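Local coordinates for protein PnpC (PDB 3N9T) that probably cleaves the aromatic ring of hydroxyquinol between its neighbouring hydroxyl-bearing carbons, as a ferric-iron intradiol dioxygenase, at residues Y133-L137 against D181-A185. Numbering follows the deposited sequence.
Sequences YGRVL and DGCFA
Phe184 lays its ring across the backbone of Gly134. Its CG sits between the backbone N and the carbonyl carbon (chi1 70°), which turns the ring in over the neighbouring strand. Gly134 N lies over one ring face, and Phe184 CE2 comes to 3.3 Å from Gly134 C. The ring packs closely on Gly134, which has no side chain. With an alanine here instead of Phe184, the backbone of Gly134 would probably lose its cover from this ring, and Val136 CG2 a packing partner. Beneath the ring, Gly134 and Phe184 form a hydrogen-bonded antiparallel pair, with Phe184 N 2.9 Å from Gly134 O.

On the other face, Arg135 can be followed outward. Arg135 CB lies 3.5 Å from Gly182 O. Arg135 CG packs against Cys183 SG at 3.9 Å. The chain bends at chi3 (79°), and NE makes only a weak bond to Asp181 O. Arg135 NH2 ends the chain with a firmer bond to Asp181 O, 3.1 Å long, and that oxygen lies near the guanidinium plane. Val136 N bonds Gly182 O at 2.8 Å. Strand 129-138 also pairs with strand 278-287. The antiparallel ladder is part of the beta-sandwich domain typical of intradiol dioxygenases, away from the iron site.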
loop_
_atom_site.group_PDB
_atom_site.type_symbol
_atom_site.label_atom_id
_atom_site.label_comp_id
_atom_site.label_asym_id
_atom_site.label_seq_id
_atom_site.Cartn_x
_atom_site.Cartn_y
_atom_site.Cartn_z
ATOM N N TYR A 133 -24.712 -26.097 20.178
ATOM C CA TYR A 133 -25.347 -25.675 21.417
ATOM C C TYR A 133 -24.290 -25.377 22.489
ATOM O O TYR A 133 -23.093 -25.687 22.320
ATOM C CB TYR A 133 -26.358 -26.765 21.901
ATOM C CG TYR A 133 -25.743 -28.002 22.474
ATOM C CD1 TYR A 133 -24.898 -28.834 21.689
ATOM C CD2 TYR A 133 -26.102 -28.452 23.749
ATOM C CE1 TYR A 133 -24.311 -30.008 22.236
ATOM C CE2 TYR A 133 -25.546 -29.634 24.295
ATOM C CZ TYR A 133 -24.682 -30.410 23.522
ATOM O OH TYR A 133 -24.134 -31.548 24.064
ATOM N N GLY A 134 -24.719 -24.768 23.602
ATOM C CA GLY A 134 -23.739 -24.429 24.647
ATOM C C GLY A 134 -24.310 -23.351 25.561
ATOM O O GLY A 134 -25.513 -23.306 25.797
ATOM N N ARG A 135 -23.430 -22.545 26.124
ATOM C CA ARG A 135 -23.830 -21.523 27.083
ATOM C C ARG A 135 -23.102 -20.249 26.797
ATOM O O ARG A 135 -22.100 -20.244 26.089
ATOM C CB ARG A 135 -23.542 -22.007 28.511
ATOM C CG ARG A 135 -24.196 -23.451 28.855
ATOM C CD ARG A 135 -23.727 -23.996 30.232
ATOM N NE ARG A 135 -24.501 -23.305 31.246
ATOM C CZ ARG A 135 -24.151 -23.130 32.531
ATOM N NH1 ARG A 135 -22.966 -23.570 33.002
ATOM N NH2 ARG A 135 -25.016 -22.477 33.334
ATOM N N VAL A 136 -23.665 -19.145 27.279
ATOM C CA VAL A 136 -22.932 -17.896 27.339
ATOM C C VAL A 136 -22.723 -17.591 28.830
ATOM O O VAL A 136 -23.675 -17.547 29.586
ATOM C CB VAL A 136 -23.698 -16.795 26.650
ATOM C CG1 VAL A 136 -22.877 -15.434 26.738
ATOM C CG2 VAL A 136 -23.978 -17.191 25.153
ATOM N N LEU A 137 -21.461 -17.416 29.232
ATOM C CA LEU A 137 -21.136 -17.284 30.632
ATOM C C LEU A 137 -20.344 -15.993 30.831
ATOM O O LEU A 137 -19.862 -15.398 29.824
ATOM C CB LEU A 137 -20.241 -18.482 31.002
ATOM C CG LEU A 137 -20.862 -19.880 30.863
ATOM C CD1 LEU A 137 -19.832 -20.919 31.307
ATOM C CD2 LEU A 137 -22.159 -19.971 31.674
ATOM N N ASP A 181 -30.689 -20.279 32.018
ATOM C CA ASP A 181 -29.429 -20.886 32.484
ATOM C C ASP A 181 -28.274 -20.573 31.533
ATOM O O ASP A 181 -27.273 -21.247 31.575
ATOM C CB ASP A 181 -29.596 -22.392 32.643
ATOM C CG ASP A 181 -30.770 -22.747 33.577
ATOM O OD1 ASP A 181 -30.711 -22.323 34.750
ATOM O OD2 ASP A 181 -31.744 -23.426 33.139
ATOM N N GLY A 182 -28.442 -19.555 30.683
ATOM C CA GLY A 182 -27.378 -19.122 29.742
ATOM C C GLY A 182 -27.204 -20.070 28.530
ATOM O O GLY A 182 -26.292 -19.915 27.744
ATOM N N CYS A 183 -28.106 -21.032 28.375
ATOM C CA CYS A 183 -28.025 -22.063 27.344
ATOM C C CYS A 183 -28.569 -21.524 26.030
ATOM O O CYS A 183 -29.592 -20.782 26.003
ATOM C CB CYS A 183 -28.814 -23.316 27.793
ATOM S SG CYS A 183 -28.054 -24.119 29.194
ATOM N N PHE A 184 -27.895 -21.916 24.951
ATOM C CA PHE A 184 -28.433 -21.657 23.612
ATOM C C PHE A 184 -28.395 -22.959 22.772
ATOM O O PHE A 184 -27.627 -23.858 23.065
ATOM C CB PHE A 184 -27.601 -20.564 22.927
ATOM C CG PHE A 184 -26.245 -20.995 22.545
ATOM C CD1 PHE A 184 -26.017 -21.570 21.284
ATOM C CD2 PHE A 184 -25.190 -20.799 23.408
ATOM C CE1 PHE A 184 -24.757 -22.013 20.917
ATOM C CE2 PHE A 184 -23.915 -21.214 23.045
ATOM C CZ PHE A 184 -23.695 -21.833 21.824
ATOM N N ALA A 185 -29.182 -23.013 21.722
ATOM C CA ALA A 185 -29.163 -24.138 20.821
ATOM C C ALA A 185 -29.641 -23.715 19.441
ATOM O O ALA A 185 -30.643 -22.970 19.255
ATOM C CB ALA A 185 -30.006 -25.323 21.390
#